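Local coordinates for protein esterase (uncultured bacterium FLS12, PDB 4RGY) that hydrolyses esters as a low-temperature-active alkaline esterase of marine-sediment origin, probably with the alpha/beta-hydrolase catalytic machinery of its family, at residues A144-S150 and P206-C212; W96-E101 and K134-H139. Residues are numbered along the deposited sequence.

Interaction 1 of 2, residues A144-S150 and P206-C212; sequences AAAASLS and PKLYQCC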
loop_
_atom_site.group_PDB
_atom_site.type_symbol
_atom_site.label_atom_id
_atom_site.label_comp_id
_atom_site.label_asym_id
_atom_site.label_seq_id
_atom_site.Cartn_x
_atom_site.Cartn_y
_atom_site.Cartn_z
ATOM N N ALA A 144 22.826 -13.487 -15.637
ATOM C CA ALA A 144 24.153 -13.885 -15.185
ATOM C C ALA A 144 24.059 -15.046 -14.203
ATOM O O ALA A 144 25.035 -15.775 -14.002
ATOM C CB ALA A 144 24.848 -12.707 -14.539
ATOM N N ALA A 145 22.894 -15.205 -13.577
ATOM C CA ALA A 145 22.714 -16.218 -12.539
ATOM C C ALA A 145 21.235 -16.510 -12.335
ATOM O O ALA A 145 20.396 -15.613 -12.477
ATOM C CB ALA A 145 23.339 -15.764 -11.235
ATOM N N ALA A 146 20.931 -17.766 -12.022
ATOM C CA ALA A 146 19.571 -18.232 -11.757
ATOM C C ALA A 146 19.629 -19.212 -10.590
ATOM O O ALA A 146 20.479 -20.112 -10.568
ATOM C CB ALA A 146 18.964 -18.899 -12.996
ATOM N N ALA A 147 18.725 -19.056 -9.627
ATOM C CA ALA A 147 18.760 -19.839 -8.397
ATOM C C ALA A 147 17.391 -20.380 -8.032
ATOM O O ALA A 147 16.388 -19.640 -8.058
ATOM C CB ALA A 147 19.288 -18.987 -7.254
ATOM N N SER A 148 17.344 -21.666 -7.691
ATOM C CA SER A 148 16.114 -22.296 -7.233
ATOM C C SER A 148 16.193 -22.719 -5.774
ATOM O O SER A 148 17.139 -23.401 -5.363
ATOM C CB SER A 148 15.791 -23.512 -8.098
ATOM O OG SER A 148 14.734 -24.284 -7.536
ATOM N N LEU A 149 15.192 -22.316 -4.991
ATOM C CA LEU A 149 15.097 -22.694 -3.582
ATOM C C LEU A 149 13.889 -23.597 -3.398
ATOM O O LEU A 149 12.758 -23.171 -3.645
ATOM C CB LEU A 149 14.968 -21.457 -2.684
ATOM C CG LEU A 149 16.131 -20.463 -2.675
ATOM C CD1 LEU A 149 16.050 -19.528 -3.880
ATOM C CD2 LEU A 149 16.119 -19.643 -1.393
ATOM N N SER A 150 14.129 -24.849 -3.008
ATOM C CA SER A 150 13.051 -25.819 -2.821
ATOM C C SER A 150 12.122 -25.830 -4.026
ATOM O O SER A 150 10.895 -25.716 -3.891
ATOM C CB SER A 150 12.267 -25.487 -1.551
ATOM O OG SER A 150 13.153 -25.287 -0.464
ATOM N N PRO A 206 24.533 -19.285 -17.394
ATOM C CA PRO A 206 24.472 -18.521 -16.146
ATOM C C PRO A 206 25.077 -19.323 -15.002
ATOM O O PRO A 206 25.180 -20.554 -15.111
ATOM C CB PRO A 206 22.963 -18.359 -15.913
ATOM C CG PRO A 206 22.318 -18.627 -17.241
ATOM C CD PRO A 206 23.196 -19.650 -17.891
ATOM N N LYS A 207 25.487 -18.645 -13.939
ATOM C CA LYS A 207 25.781 -19.321 -12.685
ATOM C C LYS A 207 24.463 -19.939 -12.218
ATOM O O LYS A 207 23.412 -19.296 -12.323
ATOM C CB LYS A 207 26.290 -18.305 -11.658
ATOM C CG LYS A 207 27.347 -18.852 -10.711
ATOM C CD LYS A 207 27.778 -17.803 -9.690
ATOM C CE LYS A 207 28.866 -18.370 -8.788
ATOM N NZ LYS A 207 29.250 -17.410 -7.725
ATOM N N LEU A 208 24.498 -21.181 -11.742
ATOM C CA LEU A 208 23.265 -21.904 -11.404
ATOM C C LEU A 208 23.306 -22.432 -9.988
ATOM O O LEU A 208 24.312 -22.994 -9.558
ATOM C CB LEU A 208 23.035 -23.057 -12.392
ATOM C CG LEU A 208 22.804 -22.600 -13.832
ATOM C CD1 LEU A 208 23.000 -23.749 -14.812
ATOM C CD2 LEU A 208 21.420 -21.979 -14.024
ATOM N N TYR A 209 22.206 -22.253 -9.261
ATOM C CA TYR A 209 22.124 -22.621 -7.857
ATOM C C TYR A 209 20.859 -23.421 -7.625
ATOM O O TYR A 209 19.788 -23.080 -8.142
ATOM C CB TYR A 209 22.135 -21.357 -6.968
ATOM C CG TYR A 209 21.984 -21.608 -5.482
ATOM C CD1 TYR A 209 20.738 -21.858 -4.923
ATOM C CD2 TYR A 209 23.089 -21.573 -4.629
ATOM C CE1 TYR A 209 20.594 -22.094 -3.567
ATOM C CE2 TYR A 209 22.950 -21.797 -3.264
ATOM C CZ TYR A 209 21.700 -22.063 -2.742
ATOM O OH TYR A 209 21.546 -22.300 -1.392
ATOM N N GLN A 210 20.974 -24.454 -6.809
ATOM C CA GLN A 210 19.829 -25.249 -6.399
ATOM C C GLN A 210 19.962 -25.633 -4.942
ATOM O O GLN A 210 21.001 -26.158 -4.538
ATOM C CB GLN A 210 19.754 -26.529 -7.235
ATOM C CG GLN A 210 18.667 -27.493 -6.784
ATOM C CD GLN A 210 18.762 -28.874 -7.429
ATOM O OE1 GLN A 210 19.741 -29.207 -8.104
ATOM N NE2 GLN A 210 17.737 -29.680 -7.218
ATOM N N CYS A 211 18.922 -25.400 -4.142
ATOM C CA CYS A 211 18.904 -25.950 -2.789
ATOM C C CYS A 211 17.546 -26.536 -2.440
ATOM O O CYS A 211 16.541 -26.222 -3.077
ATOM C CB CYS A 211 19.335 -24.906 -1.744
ATOM S SG CYS A 211 18.063 -23.654 -1.329
ATOM N N CYS A 212 17.511 -27.370 -1.411
ATOM C CA CYS A 212 16.243 -27.895 -0.903
ATOM C C CYS A 212 16.397 -28.414 0.519
ATOM O O CYS A 212 17.440 -28.978 0.873
ATOM C CB CYS A 212 15.723 -29.016 -1.812
ATOM S SG CYS A 212 14.014 -29.486 -1.490
HETATM O O HOH W 1 15.577 -26.187 -5.722
#
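Start with the side chains of these two neighbouring parallel strands. On one face, A145, A147 and L149 stand beside K207, Y209 and C211. A147 CB sits 3.7 Å from Y209 CB, and with chi1 at t the phenol runs out so that its OH can bond E239. L149, an m/p rotamer, brings its CG to 4.0 Å from C211 SG. K207 has a fully extended chain past CB that leads away from A145, carrying its ammonium to W260. On the other face A146 CB meets L208 CD2 at 4.1 Å, the leucine's m/t rotamer bending its end back to the small alanine. S148 has chi1 at t, as Y209 does, and water 1 links its OG to C211 O, 2.8 Å from each, while Q210 reaches N222. Between the strands, six backbone hydrogen bonds hold the register, from K207 N to A144 O (2.9 Å) through to S150 N to C211 O (2.8 Å). S150 has a positive phi of 49°; its OG bonds W250 and its side chain touches D216, a member of the probable Ser-His-Asp triad. In the alpha/beta-hydrolase sheet, 145-149 lies between 120-125 and 207-213, strand 236-241 follows at the edge, and helix 247-260 packs against Y209 and C211.

Interaction 2 of 2, residues W96-E101 and K134-H139; sequences WTFISE and KLGMRH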
loop_
_atom_site.group_PDB
_atom_site.type_symbol
_atom_site.label_atom_id
_atom_site.label_comp_id
_atom_site.label_asym_id
_atom_site.label_seq_id
_atom_site.Cartn_x
_atom_site.Cartn_y
_atom_site.Cartn_z
ATOM N N TRP A 96 4.249 -16.560 -18.960
ATOM C CA TRP A 96 5.647 -16.682 -19.383
ATOM C C TRP A 96 6.087 -15.483 -20.215
ATOM O O TRP A 96 7.165 -14.922 -19.982
ATOM C CB TRP A 96 5.862 -17.955 -20.194
ATOM C CG TRP A 96 7.198 -17.988 -20.899
ATOM C CD1 TRP A 96 7.407 -17.909 -22.249
ATOM C CD2 TRP A 96 8.501 -18.136 -20.300
ATOM N NE1 TRP A 96 8.753 -17.992 -22.526
ATOM C CE2 TRP A 96 9.445 -18.129 -21.353
ATOM C CE3 TRP A 96 8.960 -18.245 -18.979
ATOM C CZ2 TRP A 96 10.819 -18.251 -21.128
ATOM C CZ3 TRP A 96 10.325 -18.375 -18.758
ATOM C CH2 TRP A 96 11.239 -18.373 -19.830
ATOM N N THR A 97 5.258 -15.066 -21.167
ATOM C CA THR A 97 5.600 -13.890 -21.947
ATOM C C THR A 97 5.648 -12.668 -21.023
ATOM O O THR A 97 6.494 -11.784 -21.173
ATOM C CB THR A 97 4.635 -13.699 -23.132
ATOM O OG1 THR A 97 4.797 -14.807 -24.029
ATOM C CG2 THR A 97 4.934 -12.415 -23.898
ATOM N N PHE A 98 4.756 -12.638 -20.036
ATOM C CA PHE A 98 4.781 -11.580 -19.041
ATOM C C PHE A 98 6.099 -11.583 -18.262
ATOM O O PHE A 98 6.803 -10.565 -18.203
ATOM C CB PHE A 98 3.594 -11.746 -18.081
ATOM C CG PHE A 98 3.637 -10.818 -16.896
ATOM C CD1 PHE A 98 3.480 -9.440 -17.061
ATOM C CD2 PHE A 98 3.823 -11.324 -15.613
ATOM C CE1 PHE A 98 3.512 -8.585 -15.972
ATOM C CE2 PHE A 98 3.850 -10.471 -14.516
ATOM C CZ PHE A 98 3.694 -9.100 -14.697
ATOM N N ILE A 99 6.447 -12.713 -17.650
ATOM C CA ILE A 99 7.612 -12.723 -16.775
ATOM C C ILE A 99 8.932 -12.570 -17.543
ATOM O O ILE A 99 9.886 -11.973 -17.037
ATOM C CB ILE A 99 7.639 -13.963 -15.838
ATOM C CG1 ILE A 99 8.563 -13.726 -14.642
ATOM C CG2 ILE A 99 8.039 -15.240 -16.598
ATOM C CD1 ILE A 99 8.071 -12.670 -13.670
ATOM N N SER A 100 8.982 -13.088 -18.769
ATOM C CA SER A 100 10.247 -13.120 -19.509
ATOM C C SER A 100 10.464 -11.904 -20.406
ATOM O O SER A 100 11.600 -11.617 -20.795
ATOM C CB SER A 100 10.344 -14.400 -20.349
ATOM O OG SER A 100 9.383 -14.399 -21.396
ATOM N N GLU A 101 9.389 -11.190 -20.734
ATOM C CA GLU A 101 9.483 -10.067 -21.665
ATOM C C GLU A 101 8.947 -8.763 -21.074
ATOM O O GLU A 101 9.693 -7.797 -20.881
ATOM C CB GLU A 101 8.760 -10.388 -22.978
ATOM C CG GLU A 101 9.223 -11.667 -23.682
ATOM C CD GLU A 101 10.591 -11.527 -24.317
ATOM O OE1 GLU A 101 11.050 -10.379 -24.498
ATOM O OE2 GLU A 101 11.209 -12.566 -24.636
ATOM N N LYS A 134 13.872 -21.945 -15.421
ATOM C CA LYS A 134 13.326 -21.834 -16.768
ATOM C C LYS A 134 13.834 -20.570 -17.471
ATOM O O LYS A 134 14.270 -20.616 -18.622
ATOM C CB LYS A 134 11.798 -21.876 -16.734
ATOM C CG LYS A 134 11.152 -21.877 -18.108
ATOM C CD LYS A 134 9.628 -21.835 -17.986
ATOM C CE LYS A 134 8.945 -21.642 -19.329
ATOM N NZ LYS A 134 7.465 -21.408 -19.177
ATOM N N LEU A 135 13.784 -19.441 -16.770
ATOM C CA LEU A 135 14.328 -18.196 -17.305
ATOM C C LEU A 135 15.814 -18.321 -17.624
ATOM O O LEU A 135 16.250 -17.939 -18.713
ATOM C CB LEU A 135 14.092 -17.045 -16.327
ATOM C CG LEU A 135 12.654 -16.511 -16.355
ATOM C CD1 LEU A 135 12.403 -15.681 -15.105
ATOM C CD2 LEU A 135 12.370 -15.675 -17.603
ATOM N N GLY A 136 16.587 -18.872 -16.692
ATOM C CA GLY A 136 18.022 -18.965 -16.877
ATOM C C GLY A 136 18.404 -19.881 -18.027
ATOM O O GLY A 136 19.384 -19.619 -18.732
ATOM N N MET A 137 17.636 -20.946 -18.227
ATOM C CA MET A 137 17.981 -21.932 -19.249
ATOM C C MET A 137 17.322 -21.677 -20.609
ATOM O O MET A 137 17.799 -22.176 -21.639
ATOM C CB MET A 137 17.715 -23.352 -18.738
ATOM C CG MET A 137 18.606 -23.721 -17.549
ATOM S SD MET A 137 18.608 -25.493 -17.214
ATOM C CE MET A 137 17.015 -25.702 -16.454
ATOM N N ARG A 138 16.230 -20.915 -20.627
ATOM C CA ARG A 138 15.613 -20.506 -21.889
ATOM C C ARG A 138 16.271 -19.238 -22.405
ATOM O O ARG A 138 16.399 -19.041 -23.618
ATOM C CB ARG A 138 14.101 -20.296 -21.733
ATOM C CG ARG A 138 13.304 -21.574 -21.507
ATOM C CD ARG A 138 12.993 -22.302 -22.820
ATOM N NE ARG A 138 12.036 -21.536 -23.616
ATOM C CZ ARG A 138 10.714 -21.604 -23.468
ATOM N NH1 ARG A 138 10.186 -22.434 -22.572
ATOM N NH2 ARG A 138 9.922 -20.843 -24.219
ATOM N N HIS A 139 16.691 -18.375 -21.482
ATOM C CA HIS A 139 17.327 -17.122 -21.860
ATOM C C HIS A 139 18.663 -16.913 -21.158
ATOM O O HIS A 139 18.838 -15.939 -20.433
ATOM C CB HIS A 139 16.382 -15.957 -21.573
ATOM C CG HIS A 139 15.159 -15.956 -22.436
ATOM N ND1 HIS A 139 15.204 -15.692 -23.790
ATOM C CD2 HIS A 139 13.860 -16.205 -22.147
ATOM C CE1 HIS A 139 13.984 -15.764 -24.291
ATOM N NE2 HIS A 139 13.150 -16.073 -23.314
HETATM O O HOH W 2 10.232 -17.520 -25.030
HETATM O O HOH W 3 10.397 -15.076 -23.814
#
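Segments 96-101 and 134-138, from two helices flanking the sheet of the alpha/beta-hydrolase fold, cross at -71°, their axes no closer than 11.2 Å and the nearest CA atoms, those of S100 and L135, 6.9 Å apart. The first helix widens into a pi-type turn at 98-101; the second is finishing, and H139 is the first residue to leave helical angles. With backbones this far apart, side chains must fill the gap, and W96 contributes the largest share. Its CA-to-CB bond points toward the other helix, and K134 lies over one face of the indole: CE is 3.6 Å from the centroid of the six-membered ring, a CH-pi contact, while NZ goes on to Y86 O. L135 CD2 touches both W96 CZ3 and S100 CB at 3.6 Å, and R138 lays a face of its guanidinium on W96 CE2. The H139 ring meets the indole rim to rim, its ND1 bonded to E141. S100, in the p rotamer, turns OG back onto W96 O (2.7 Å). Water 3 donates to S100 OG (2.7 Å) and E101 OE2 (2.8 Å) and bonds H139 NE2 (3.0 Å); water 2 accepts from W96 NE1 (2.9 Å) and weakly from R138 NH2 (3.4 Å). No direct hydrogen bond crosses between the segments, so the helices are held by aromatic and aliphatic contact inside and by water towards E101, whose carboxylate also pairs with R142.

Both contacts are largely buried, but they work at different levels of the fold. Interaction 1 is inside the central sheet and depends on direct backbone hydrogen bonds between adjacent strands; interaction 2 joins two of the helices packed outside that sheet, using one large aromatic side chain, a bridging water and a second, weaker one, with charged ends reaching its more exposed margin. The centres of interactions 1 and 2 are about 15 Å apart. Yet they meet: G136 CA, in the second helix, lies 4.0 Å from A146 CB, and G136 O lies 3.4 Å from P206 CG. The helix that receives W96 thus packs on the strand pair through G136; strand 145-149 also follows it in the chain.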